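Coenzyme Q-binding protein COQ10 START domain-containing protein (Deinococcus radiodurans R1, PDB 3GGN) is of unknown function, but its START-like, Bet v 1-like domain, related to polyketide cyclases and lipid-transport proteins, probably binds a hydrophobic ligand such as a quinone or lipid. Local coordinates at residues G13-L19 against G101-V105; L31-H35 against Q132-D136; D44-W49 against S61-L66; G72-W77 against G89-F93. All blocks are in the same frame, centred on the assembly; numbering follows the deposited sequence.

Contact 1: G13-L19 against G101-V105; sequences GKPAEQL and GTEVV
Gly13-Leu19 leaves strand 4-12 through a bend at Gly13 (phi/psi -75°/51°) and the extended Lys14 and Pro15, then enters the first turn of helix 16-24, with Pro15 as N-cap residue; Gly101 leads into strand 102-111. In register, Gly13 CA lies 3.9 Å from Gly101 CA, Ala16 CA 5.7 Å from Thr102 CA and Leu19 CA 8.2 Å from Val104 CA, so helix and strand diverge. The close approach calls for glycine at 101: at phi/psi 80°/157° a CB would be jammed against the preceding carbonyl and only 3.6 Å from Gly13 CA. The polar link is one hydrogen bond. Thr102, chi1 m, donates from OG1 to Lys14 O at 2.7 Å, engaging a carbonyl just ahead of the helix, while its OG1 sits 3.9 Å from Ala16 CB, where a small side chain fits. In this Bet v 1-like, helix-grip fold, the connection runs from the first strand into the first short helix, here lying over the start of strand 102-111, next to the edge strand 4-12. Apolar contacts follow deeper in: Leu19, an mt rotamer, brings CD1 to 3.6 Å from Thr102 CB and 4.0 Å from Val104 CG2. Leu19 also packs on Phe93 and Phe140.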
loop_
_atom_site.group_PDB
_atom_site.type_symbol
_atom_site.label_atom_id
_atom_site.label_comp_id
_atom_site.label_asym_id
_atom_site.label_seq_id
_atom_site.Cartn_x
_atom_site.Cartn_y
_atom_site.Cartn_z
ATOM N N GLY B 13 9.130 -11.884 8.888
ATOM C CA GLY B 13 10.265 -11.851 9.795
ATOM C C GLY B 13 10.281 -10.699 10.784
ATOM O O GLY B 13 11.283 -9.994 10.904
ATOM N N LYS B 14 9.175 -10.499 11.491
ATOM C CA LYS B 14 9.079 -9.440 12.490
ATOM C C LYS B 14 8.353 -9.958 13.735
ATOM O O LYS B 14 7.597 -10.924 13.663
ATOM C CB LYS B 14 8.326 -8.239 11.919
ATOM C CG LYS B 14 9.102 -7.441 10.872
ATOM C CD LYS B 14 10.338 -6.792 11.491
ATOM C CE LYS B 14 11.094 -5.937 10.491
ATOM N NZ LYS B 14 12.419 -5.501 11.036
ATOM N N PRO B 15 8.589 -9.326 14.897
ATOM C CA PRO B 15 7.941 -9.742 16.150
ATOM C C PRO B 15 6.413 -9.606 16.091
ATOM O O PRO B 15 5.882 -8.695 15.446
ATOM C CB PRO B 15 8.560 -8.806 17.188
ATOM C CG PRO B 15 9.931 -8.524 16.613
ATOM C CD PRO B 15 9.622 -8.306 15.149
ATOM N N ALA B 16 5.716 -10.504 16.783
ATOM C CA ALA B 16 4.252 -10.507 16.804
ATOM C C ALA B 16 3.625 -9.191 17.260
ATOM O O ALA B 16 2.707 -8.676 16.613
ATOM C CB ALA B 16 3.744 -11.664 17.685
ATOM N N GLU B 17 4.107 -8.658 18.376
ATOM C CA GLU B 17 3.590 -7.403 18.924
ATOM C C GLU B 17 3.560 -6.288 17.882
ATOM O O GLU B 17 2.568 -5.567 17.755
ATOM C CB GLU B 17 4.444 -6.941 20.113
ATOM C CG GLU B 17 4.326 -7.786 21.381
ATOM C CD GLU B 17 2.969 -7.664 22.067
ATOM O OE1 GLU B 17 2.407 -6.546 22.088
ATOM O OE2 GLU B 17 2.475 -8.683 22.602
ATOM N N GLN B 18 4.652 -6.147 17.143
ATOM C CA GLN B 18 4.748 -5.111 16.127
ATOM C C GLN B 18 3.667 -5.254 15.062
ATOM O O GLN B 18 2.979 -4.289 14.737
ATOM C CB GLN B 18 6.119 -5.154 15.463
ATOM C CG GLN B 18 6.342 -4.058 14.441
ATOM C CD GLN B 18 7.674 -4.203 13.731
ATOM O OE1 GLN B 18 8.705 -4.456 14.364
ATOM N NE2 GLN B 18 7.664 -4.031 12.412
ATOM N N LEU B 19 3.519 -6.462 14.528
ATOM C CA LEU B 19 2.529 -6.729 13.483
ATOM C C LEU B 19 1.117 -6.533 14.011
ATOM O O LEU B 19 0.249 -5.995 13.311
ATOM C CB LEU B 19 2.694 -8.156 12.968
ATOM C CG LEU B 19 4.094 -8.439 12.429
ATOM C CD1 LEU B 19 4.226 -9.927 12.167
ATOM C CD2 LEU B 19 4.356 -7.623 11.154
ATOM N N GLY B 101 10.204 -14.937 13.244
ATOM C CA GLY B 101 9.146 -14.511 12.357
ATOM C C GLY B 101 7.788 -14.920 12.889
ATOM O O GLY B 101 7.659 -15.860 13.680
ATOM N N THR B 102 6.766 -14.208 12.436
ATOM C CA THR B 102 5.401 -14.445 12.868
ATOM C C THR B 102 4.530 -14.782 11.676
ATOM O O THR B 102 4.653 -14.167 10.618
ATOM C CB THR B 102 4.831 -13.183 13.532
ATOM O OG1 THR B 102 5.752 -12.715 14.526
ATOM C CG2 THR B 102 3.478 -13.470 14.171
ATOM N N GLU B 103 3.661 -15.772 11.832
ATOM C CA GLU B 103 2.765 -16.116 10.745
ATOM C C GLU B 103 1.434 -15.437 11.035
ATOM O O GLU B 103 0.774 -15.733 12.034
ATOM C CB GLU B 103 2.572 -17.630 10.637
ATOM C CG GLU B 103 1.541 -18.023 9.586
ATOM C CD GLU B 103 1.401 -19.527 9.426
ATOM O OE1 GLU B 103 1.310 -20.221 10.461
ATOM O OE2 GLU B 103 1.376 -20.012 8.269
ATOM N N VAL B 104 1.067 -14.499 10.170
ATOM C CA VAL B 104 -0.184 -13.768 10.302
ATOM C C VAL B 104 -1.248 -14.550 9.547
ATOM O O VAL B 104 -1.109 -14.788 8.350
ATOM C CB VAL B 104 -0.076 -12.352 9.690
ATOM C CG1 VAL B 104 -1.426 -11.653 9.743
ATOM C CG2 VAL B 104 0.968 -11.539 10.445
ATOM N N VAL B 105 -2.303 -14.958 10.247
ATOM C CA VAL B 105 -3.378 -15.718 9.620
ATOM C C VAL B 105 -4.641 -14.861 9.609
ATOM O O VAL B 105 -5.069 -14.357 10.649
ATOM C CB VAL B 105 -3.635 -17.047 10.389
ATOM C CG1 VAL B 105 -4.700 -17.871 9.686
ATOM C CG2 VAL B 105 -2.340 -17.839 10.492
#

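Contact 2: L31-H35 against Q132-D136; sequences LLMTH and QLRDD
Asp136, the residue with most surface covered here, lies on helix 130-146 and points its CB at the loop that follows helix 29-32. Its CA is 6.0 Å from Leu32 CA, and its CB touches Leu32 O at 2.9 Å. With chi1 m, its carboxylate accepts a hydrogen bond from Thr34 N to OD2 at 3.0 Å, nearly straight at 163°; OD1 also forms a salt bridge with Arg139. Thr34, chi1 p and CB toward the helix, holds OG1 3.0 Å from both Asp136 OD1 and Asp136 OD2, a short polar side chain filling the gap beside the carboxylate. Gln132, one turn earlier and chi1 t, spans the exposed border, its NE2 2.6 Å from Thr34 OG1. Deeper, Met33 CE meets Leu133 CD1 at 4.2 Å, and both side chains reach Val106 of the sheet. A water donates to Asp136 O (2.6 Å) and weakly to Leu31 O (3.4 Å). This joins the long C-terminal helix to the short-helix region, as in the helix-grip fold of START-like proteins.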
loop_
_atom_site.group_PDB
_atom_site.type_symbol
_atom_site.label_atom_id
_atom_site.label_comp_id
_atom_site.label_asym_id
_atom_site.label_seq_id
_atom_site.Cartn_x
_atom_site.Cartn_y
_atom_site.Cartn_z
ATOM N N LEU B 31 -5.926 0.140 4.584
ATOM C CA LEU B 31 -4.641 0.079 3.890
ATOM C C LEU B 31 -4.225 -1.391 3.826
ATOM O O LEU B 31 -3.605 -1.837 2.857
ATOM C CB LEU B 31 -3.586 0.898 4.647
ATOM C CG LEU B 31 -3.802 2.420 4.684
ATOM C CD1 LEU B 31 -2.949 3.055 5.775
ATOM C CD2 LEU B 31 -3.469 3.018 3.321
ATOM N N LEU B 32 -4.592 -2.141 4.864
ATOM C CA LEU B 32 -4.280 -3.567 4.951
ATOM C C LEU B 32 -5.278 -4.399 4.144
ATOM O O LEU B 32 -4.884 -5.277 3.376
ATOM C CB LEU B 32 -4.301 -4.032 6.414
ATOM C CG LEU B 32 -3.293 -3.390 7.374
ATOM C CD1 LEU B 32 -3.513 -3.917 8.791
ATOM C CD2 LEU B 32 -1.884 -3.695 6.901
ATOM N N MET B 33 -6.567 -4.129 4.335
ATOM C CA MET B 33 -7.629 -4.840 3.619
ATOM C C MET B 33 -8.230 -3.838 2.633
ATOM O O MET B 33 -9.074 -3.019 2.993
ATOM C CB MET B 33 -8.699 -5.325 4.602
ATOM C CG MET B 33 -8.138 -6.027 5.820
ATOM S SD MET B 33 -9.363 -6.946 6.772
ATOM C CE MET B 33 -8.701 -8.557 6.586
ATOM N N THR B 34 -7.801 -3.921 1.381
ATOM C CA THR B 34 -8.246 -2.980 0.361
ATOM C C THR B 34 -9.718 -2.988 -0.037
ATOM O O THR B 34 -10.187 -2.035 -0.656
ATOM C CB THR B 34 -7.367 -3.106 -0.899
ATOM O OG1 THR B 34 -7.441 -4.439 -1.416
ATOM C CG2 THR B 34 -5.927 -2.787 -0.552
ATOM N N HIS B 35 -10.459 -4.034 0.313
ATOM C CA HIS B 35 -11.881 -4.063 -0.036
ATOM C C HIS B 35 -12.683 -3.106 0.851
ATOM O O HIS B 35 -13.826 -2.767 0.541
ATOM C CB HIS B 35 -12.451 -5.482 0.083
ATOM C CG HIS B 35 -12.214 -6.128 1.413
ATOM N ND1 HIS B 35 -10.952 -6.427 1.882
ATOM C CD2 HIS B 35 -13.080 -6.557 2.363
ATOM C CE1 HIS B 35 -11.051 -7.017 3.062
ATOM N NE2 HIS B 35 -12.330 -7.108 3.376
ATOM N N GLN B 132 -7.345 -10.833 -3.787
ATOM C CA GLN B 132 -7.126 -9.484 -3.276
ATOM C C GLN B 132 -6.492 -9.576 -1.886
ATOM O O GLN B 132 -5.552 -8.843 -1.576
ATOM C CB GLN B 132 -8.451 -8.711 -3.239
ATOM C CG GLN B 132 -8.364 -7.326 -2.603
ATOM C CD GLN B 132 -9.192 -6.270 -3.333
ATOM O OE1 GLN B 132 -10.366 -6.475 -3.643
ATOM N NE2 GLN B 132 -8.577 -5.126 -3.603
ATOM N N LEU B 133 -6.995 -10.486 -1.055
ATOM C CA LEU B 133 -6.434 -10.660 0.280
ATOM C C LEU B 133 -4.965 -11.080 0.159
ATOM O O LEU B 133 -4.102 -10.517 0.837
ATOM C CB LEU B 133 -7.222 -11.711 1.075
ATOM C CG LEU B 133 -6.774 -11.926 2.533
ATOM C CD1 LEU B 133 -6.964 -10.646 3.340
ATOM C CD2 LEU B 133 -7.577 -13.057 3.161
ATOM N N ARG B 134 -4.678 -12.055 -0.706
ATOM C CA ARG B 134 -3.296 -12.508 -0.903
ATOM C C ARG B 134 -2.384 -11.325 -1.228
ATOM O O ARG B 134 -1.340 -11.147 -0.602
ATOM C CB ARG B 134 -3.203 -13.535 -2.042
ATOM C CG ARG B 134 -1.754 -13.883 -2.451
ATOM C CD ARG B 134 -0.976 -14.457 -1.283
ATOM N NE ARG B 134 -1.538 -15.734 -0.865
ATOM C CZ ARG B 134 -1.426 -16.855 -1.568
ATOM N NH1 ARG B 134 -0.763 -16.854 -2.718
ATOM N NH2 ARG B 134 -1.996 -17.972 -1.134
ATOM N N ASP B 135 -2.784 -10.515 -2.203
ATOM C CA ASP B 135 -1.998 -9.350 -2.592
ATOM C C ASP B 135 -1.790 -8.400 -1.407
ATOM O O ASP B 135 -0.674 -7.930 -1.174
ATOM C CB ASP B 135 -2.675 -8.586 -3.741
ATOM C CG ASP B 135 -2.756 -9.402 -5.029
ATOM O OD1 ASP B 135 -1.918 -10.309 -5.218
ATOM O OD2 ASP B 135 -3.654 -9.123 -5.859
ATOM N N ASP B 136 -2.862 -8.109 -0.673
ATOM C CA ASP B 136 -2.774 -7.217 0.484
ATOM C C ASP B 136 -1.766 -7.739 1.516
ATOM O O ASP B 136 -0.958 -6.972 2.073
ATOM C CB ASP B 136 -4.144 -7.068 1.159
ATOM C CG ASP B 136 -5.152 -6.306 0.309
ATOM O OD1 ASP B 136 -4.752 -5.598 -0.644
ATOM O OD2 ASP B 136 -6.360 -6.398 0.615
HETATM O O HOH W 1 -1.450 -4.459 2.560
#

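Contact 3: D44-W49 against S61-L66; sequences DKRSRW and SWEAEL
This is an antiparallel strand pairing within the beta hairpin of strands 46-52 and 59-70, part of the curved sheet of the Bet v 1-like fold. The segment axes approach to 4.6 Å, their directions 158° apart. Ser47-Ala64 and Trp49-Trp62 are hydrogen-bonded pairs; Arg46-Glu65 and Arg48-Glu63 are non-hydrogen-bonded. Ser47 N donates to Ala64 O (3.0 Å), Ala64 N to Ser47 O (2.8 Å) and Trp49 N to Trp62 O (2.8 Å). At the end of the pairing Leu66 N reaches Lys45 O (2.8 Å), and Lys45 curls back so that NZ donates to Leu66 O (2.7 Å).

The face bearing Arg46, Arg48 and Glu63 is charged. Glu63, extended with chi1 and chi2 t, bridges both arginines: OE2 to Arg46 NH1 and OE1 to Arg48 NH2, each 2.7 Å. Arg46 has a further salt-bridge partner in Asp43. The other face is mostly apolar, built on Trp49, Trp62 and Ala64, with Ser47 among them. Trp49 CB lies over the face of the Trp62 ring, 3.9 Å from its six-membered centroid, while their five-membered rings, centroids 5.3 Å apart, barely overlap. Ala64 is small enough for Trp49 NE1 to approach its CB at 3.6 Å, and that NE1 donates to Ser47 OG at 3.0 Å. Trp49 also packs on strand 36-41 and stacks on Trp77 of strand 74-79, and Leu66 packs on Ile75 of that same strand.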
loop_
_atom_site.group_PDB
_atom_site.type_symbol
_atom_site.label_atom_id
_atom_site.label_comp_id
_atom_site.label_asym_id
_atom_site.label_seq_id
_atom_site.Cartn_x
_atom_site.Cartn_y
_atom_site.Cartn_z
ATOM N N ASP B 44 -14.361 1.795 22.750
ATOM C CA ASP B 44 -13.426 0.695 22.960
ATOM C C ASP B 44 -13.730 -0.596 22.200
ATOM O O ASP B 44 -12.819 -1.245 21.686
ATOM C CB ASP B 44 -13.303 0.370 24.457
ATOM C CG ASP B 44 -12.702 1.519 25.261
ATOM O OD1 ASP B 44 -11.960 2.330 24.670
ATOM O OD2 ASP B 44 -12.957 1.605 26.484
ATOM N N LYS B 45 -15.002 -0.968 22.118
ATOM C CA LYS B 45 -15.352 -2.211 21.451
ATOM C C LYS B 45 -16.091 -2.086 20.120
ATOM O O LYS B 45 -16.088 -3.022 19.326
ATOM C CB LYS B 45 -16.164 -3.081 22.416
ATOM C CG LYS B 45 -16.610 -4.416 21.848
ATOM C CD LYS B 45 -16.992 -5.394 22.952
ATOM C CE LYS B 45 -15.775 -5.787 23.791
ATOM N NZ LYS B 45 -14.715 -6.474 22.991
ATOM N N ARG B 46 -16.711 -0.940 19.867
ATOM C CA ARG B 46 -17.473 -0.767 18.634
ATOM C C ARG B 46 -16.842 0.135 17.586
ATOM O O ARG B 46 -16.090 1.059 17.899
ATOM C CB ARG B 46 -18.873 -0.236 18.947
ATOM C CG ARG B 46 -19.731 -1.157 19.798
ATOM C CD ARG B 46 -21.075 -0.496 20.055
ATOM N NE ARG B 46 -20.902 0.809 20.690
ATOM C CZ ARG B 46 -21.516 1.922 20.303
ATOM N NH1 ARG B 46 -22.354 1.900 19.275
ATOM N NH2 ARG B 46 -21.281 3.065 20.938
ATOM N N SER B 47 -17.194 -0.138 16.334
ATOM C CA SER B 47 -16.692 0.616 15.199
ATOM C C SER B 47 -17.684 0.547 14.040
ATOM O O SER B 47 -18.511 -0.353 13.978
ATOM C CB SER B 47 -15.325 0.064 14.772
ATOM O OG SER B 47 -15.333 -1.356 14.709
ATOM N N ARG B 48 -17.604 1.518 13.136
ATOM C CA ARG B 48 -18.470 1.584 11.968
ATOM C C ARG B 48 -17.636 1.264 10.739
ATOM O O ARG B 48 -16.625 1.917 10.489
ATOM C CB ARG B 48 -19.058 2.987 11.822
ATOM C CG ARG B 48 -19.967 3.158 10.623
ATOM C CD ARG B 48 -21.274 3.797 11.060
ATOM N NE ARG B 48 -21.890 3.002 12.121
ATOM C CZ ARG B 48 -22.903 3.410 12.879
ATOM N NH1 ARG B 48 -23.423 4.616 12.699
ATOM N NH2 ARG B 48 -23.390 2.610 13.822
ATOM N N TRP B 49 -18.063 0.266 9.979
ATOM C CA TRP B 49 -17.349 -0.146 8.780
ATOM C C TRP B 49 -18.101 0.298 7.520
ATOM O O TRP B 49 -19.323 0.425 7.531
ATOM C CB TRP B 49 -17.181 -1.667 8.788
ATOM C CG TRP B 49 -16.310 -2.181 9.907
ATOM C CD1 TRP B 49 -16.409 -1.870 11.233
ATOM C CD2 TRP B 49 -15.213 -3.095 9.791
ATOM N NE1 TRP B 49 -15.434 -2.530 11.951
ATOM C CE2 TRP B 49 -14.688 -3.289 11.090
ATOM C CE3 TRP B 49 -14.623 -3.772 8.718
ATOM C CZ2 TRP B 49 -13.597 -4.128 11.340
ATOM C CZ3 TRP B 49 -13.537 -4.609 8.968
ATOM C CH2 TRP B 49 -13.036 -4.777 10.271
ATOM N N SER B 61 -22.496 0.659 4.821
ATOM C CA SER B 61 -21.829 0.630 6.118
ATOM C C SER B 61 -22.647 -0.105 7.172
ATOM O O SER B 61 -23.861 -0.264 7.051
ATOM C CB SER B 61 -21.520 2.057 6.597
ATOM O OG SER B 61 -22.675 2.714 7.082
ATOM N N TRP B 62 -21.962 -0.565 8.208
ATOM C CA TRP B 62 -22.610 -1.287 9.288
ATOM C C TRP B 62 -21.764 -1.116 10.536
ATOM O O TRP B 62 -20.621 -0.671 10.467
ATOM C CB TRP B 62 -22.723 -2.772 8.936
ATOM C CG TRP B 62 -21.397 -3.453 8.819
ATOM C CD1 TRP B 62 -20.690 -4.050 9.822
ATOM C CD2 TRP B 62 -20.596 -3.570 7.638
ATOM N NE1 TRP B 62 -19.499 -4.532 9.340
ATOM C CE2 TRP B 62 -19.415 -4.251 8.001
ATOM C CE3 TRP B 62 -20.762 -3.164 6.305
ATOM C CZ2 TRP B 62 -18.398 -4.538 7.081
ATOM C CZ3 TRP B 62 -19.750 -3.447 5.387
ATOM C CH2 TRP B 62 -18.583 -4.129 5.783
ATOM N N GLU B 63 -22.336 -1.465 11.677
ATOM C CA GLU B 63 -21.629 -1.359 12.933
ATOM C C GLU B 63 -21.092 -2.739 13.292
ATOM O O GLU B 63 -21.749 -3.756 13.045
ATOM C CB GLU B 63 -22.579 -0.867 14.024
ATOM C CG GLU B 63 -21.887 -0.331 15.260
ATOM C CD GLU B 63 -22.871 0.206 16.282
ATOM O OE1 GLU B 63 -23.817 0.918 15.876
ATOM O OE2 GLU B 63 -22.693 -0.078 17.486
ATOM N N ALA B 64 -19.895 -2.773 13.864
ATOM C CA ALA B 64 -19.290 -4.032 14.276
ATOM C C ALA B 64 -18.678 -3.880 15.666
ATOM O O ALA B 64 -18.570 -2.770 16.191
ATOM C CB ALA B 64 -18.222 -4.448 13.279
ATOM N N GLU B 65 -18.282 -5.001 16.257
ATOM C CA GLU B 65 -17.670 -4.986 17.581
ATOM C C GLU B 65 -16.504 -5.974 17.647
ATOM O O GLU B 65 -16.523 -7.009 16.986
ATOM C CB GLU B 65 -18.711 -5.355 18.645
ATOM C CG GLU B 65 -18.929 -6.850 18.813
ATOM C CD GLU B 65 -20.022 -7.192 19.829
ATOM O OE1 GLU B 65 -20.204 -6.437 20.813
ATOM O OE2 GLU B 65 -20.694 -8.233 19.645
ATOM N N LEU B 66 -15.483 -5.650 18.435
ATOM C CA LEU B 66 -14.355 -6.554 18.606
ATOM C C LEU B 66 -14.853 -7.659 19.533
ATOM O O LEU B 66 -15.448 -7.366 20.563
ATOM C CB LEU B 66 -13.176 -5.840 19.279
ATOM C CG LEU B 66 -12.451 -4.744 18.498
ATOM C CD1 LEU B 66 -11.486 -3.999 19.416
ATOM C CD2 LEU B 66 -11.714 -5.367 17.332
#

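Contact 4: G72-W77 against G89-F93; sequences GKRIAW and GEVLF
Strands 74-79 and 86-95 form a beta hairpin in the middle of the antiparallel sheet of this Bet v 1-like domain; their segment axes run 4.7 Å apart at 178°. Ile75-Val91 and Trp77-Gly89 are hydrogen-bonded pairs, each satisfying both donors and acceptors: Ile75 N to Val91 O (3.1 Å), Val91 N to Ile75 O (2.9 Å), Trp77 N to Gly89 O (3.0 Å) and Gly89 N to Trp77 O (2.9 Å). Phe93 N continues the ladder to Lys73 O (2.9 Å), just beyond Gly72, whose positive phi favours glycine. Lys73 and Arg74 both face Glu70 in a classic beta bulge. In the non-hydrogen-bonded pairs Arg74-Leu92 and Ala76-Glu90, backbone groups turn outward: Ala76 bonds to strand 59-70, while Glu90 and Leu92 bond to strand 102-111.

On the face of Arg74 and Glu90, Arg74 NH2 lies 3.2 Å from Glu90 OE1. The oxygen sits over the guanidinium face, so this salt bridge is one of charges alone, and the aliphatic start of Arg74 lets CB rest 3.5 Å from Leu92 CD2. The opposite face is apolar, with Ile75 CD1 4.3 Å from Phe93 CE2 and Trp23 of helix 16-24 edge-to-face with Phe93. Glycine is needed opposite Trp77, whose chi1 p rotamer swings the indole across the neighbouring strand: a CB on Gly89 would clash with the ring, and Gly89 CA lies 3.6 Å from its six-membered centroid.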
loop_
_atom_site.group_PDB
_atom_site.type_symbol
_atom_site.label_atom_id
_atom_site.label_comp_id
_atom_site.label_asym_id
_atom_site.label_seq_id
_atom_site.Cartn_x
_atom_site.Cartn_y
_atom_site.Cartn_z
ATOM N N GLY B 72 -0.840 -8.679 20.709
ATOM C CA GLY B 72 0.180 -9.486 20.063
ATOM C C GLY B 72 -0.191 -10.915 19.733
ATOM O O GLY B 72 0.673 -11.687 19.324
ATOM N N LYS B 73 -1.463 -11.276 19.892
ATOM C CA LYS B 73 -1.899 -12.649 19.615
ATOM C C LYS B 73 -3.068 -12.785 18.654
ATOM O O LYS B 73 -3.019 -13.572 17.705
ATOM C CB LYS B 73 -2.292 -13.364 20.911
ATOM C CG LYS B 73 -1.152 -13.871 21.775
ATOM C CD LYS B 73 -1.727 -14.680 22.942
ATOM C CE LYS B 73 -0.655 -15.403 23.746
ATOM N NZ LYS B 73 0.219 -14.472 24.509
ATOM N N ARG B 74 -4.132 -12.038 18.912
ATOM C CA ARG B 74 -5.308 -12.141 18.068
ATOM C C ARG B 74 -6.271 -10.979 18.180
ATOM O O ARG B 74 -6.377 -10.332 19.219
ATOM C CB ARG B 74 -6.066 -13.419 18.404
ATOM C CG ARG B 74 -6.545 -13.457 19.834
ATOM C CD ARG B 74 -7.930 -14.068 19.932
ATOM N NE ARG B 74 -7.963 -15.442 19.448
ATOM C CZ ARG B 74 -9.076 -16.156 19.338
ATOM N NH1 ARG B 74 -10.245 -15.622 19.682
ATOM N NH2 ARG B 74 -9.025 -17.395 18.873
ATOM N N ILE B 75 -6.987 -10.742 17.088
ATOM C CA ILE B 75 -7.993 -9.698 17.017
ATOM C C ILE B 75 -9.146 -10.319 16.237
ATOM O O ILE B 75 -8.932 -10.884 15.169
ATOM C CB ILE B 75 -7.488 -8.469 16.244
ATOM C CG1 ILE B 75 -6.159 -7.974 16.837
ATOM C CG2 ILE B 75 -8.550 -7.373 16.296
ATOM C CD1 ILE B 75 -5.564 -6.773 16.111
ATOM N N ALA B 76 -10.353 -10.244 16.783
ATOM C CA ALA B 76 -11.534 -10.802 16.123
ATOM C C ALA B 76 -12.670 -9.795 16.196
ATOM O O ALA B 76 -12.804 -9.066 17.185
ATOM C CB ALA B 76 -11.950 -12.117 16.792
ATOM N N TRP B 77 -13.485 -9.761 15.145
ATOM C CA TRP B 77 -14.608 -8.839 15.077
ATOM C C TRP B 77 -15.810 -9.445 14.362
ATOM O O TRP B 77 -15.683 -10.425 13.625
ATOM C CB TRP B 77 -14.175 -7.563 14.358
ATOM C CG TRP B 77 -13.816 -7.771 12.930
ATOM C CD1 TRP B 77 -14.652 -7.689 11.847
ATOM C CD2 TRP B 77 -12.517 -8.078 12.412
ATOM N NE1 TRP B 77 -13.949 -7.920 10.690
ATOM C CE2 TRP B 77 -12.636 -8.160 11.008
ATOM C CE3 TRP B 77 -11.259 -8.292 13.002
ATOM C CZ2 TRP B 77 -11.543 -8.447 10.177
ATOM C CZ3 TRP B 77 -10.169 -8.577 12.173
ATOM C CH2 TRP B 77 -10.323 -8.650 10.777
ATOM N N GLY B 89 -14.379 -11.417 11.192
ATOM C CA GLY B 89 -12.992 -11.504 10.808
ATOM C C GLY B 89 -12.154 -11.914 11.993
ATOM O O GLY B 89 -12.555 -11.742 13.150
ATOM N N GLU B 90 -10.985 -12.466 11.702
ATOM C CA GLU B 90 -10.080 -12.901 12.746
ATOM C C GLU B 90 -8.665 -12.900 12.198
ATOM O O GLU B 90 -8.404 -13.444 11.122
ATOM C CB GLU B 90 -10.459 -14.310 13.214
ATOM C CG GLU B 90 -9.679 -14.792 14.420
ATOM C CD GLU B 90 -9.942 -16.249 14.752
ATOM O OE1 GLU B 90 -9.373 -16.734 15.748
ATOM O OE2 GLU B 90 -10.714 -16.912 14.018
ATOM N N VAL B 91 -7.756 -12.264 12.921
ATOM C CA VAL B 91 -6.364 -12.247 12.506
ATOM C C VAL B 91 -5.559 -12.779 13.677
ATOM O O VAL B 91 -5.672 -12.276 14.794
ATOM C CB VAL B 91 -5.870 -10.827 12.153
ATOM C CG1 VAL B 91 -4.437 -10.907 11.609
ATOM C CG2 VAL B 91 -6.783 -10.198 11.108
ATOM N N LEU B 92 -4.775 -13.819 13.424
ATOM C CA LEU B 92 -3.941 -14.415 14.461
ATOM C C LEU B 92 -2.483 -14.070 14.176
ATOM O O LEU B 92 -2.105 -13.850 13.027
ATOM C CB LEU B 92 -4.102 -15.938 14.472
ATOM C CG LEU B 92 -5.489 -16.523 14.741
ATOM C CD1 LEU B 92 -5.421 -18.043 14.607
ATOM C CD2 LEU B 92 -5.960 -16.121 16.127
ATOM N N PHE B 93 -1.677 -14.016 15.230
ATOM C CA PHE B 93 -0.253 -13.724 15.110
ATOM C C PHE B 93 0.409 -14.885 15.827
ATOM O O PHE B 93 0.521 -14.893 17.053
ATOM C CB PHE B 93 0.064 -12.389 15.782
ATOM C CG PHE B 93 -0.649 -11.223 15.152
ATOM C CD1 PHE B 93 -0.196 -10.683 13.951
ATOM C CD2 PHE B 93 -1.812 -10.708 15.725
ATOM C CE1 PHE B 93 -0.886 -9.650 13.328
ATOM C CE2 PHE B 93 -2.520 -9.667 15.108
ATOM C CZ PHE B 93 -2.053 -9.138 13.906
#

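All four contacts belong to one helix-grip domain. Contacts 3 and 4 are successive hairpins in the same antiparallel sheet, with centres 15 Å apart; they meet through neighbouring strands 59-70 and 74-79, where Leu66 packs on Ile75, and Trp49 of strand 46-52 reaches past strand 59-70 to Trp77. Contact 4 also touches contact 1, 12 Å away between centres, because strands 86-95 and 102-111 are adjacent. Both hairpins fall, in sequence, between the halves of contacts 1 and 2, whose segments alternate along the chain and whose centres lie 17 Å apart. These two long-range contacts thus tie the early helices to the last strand and the C-terminal helix, closing the fold around a sheet whose apolar face probably lines a ligand cavity.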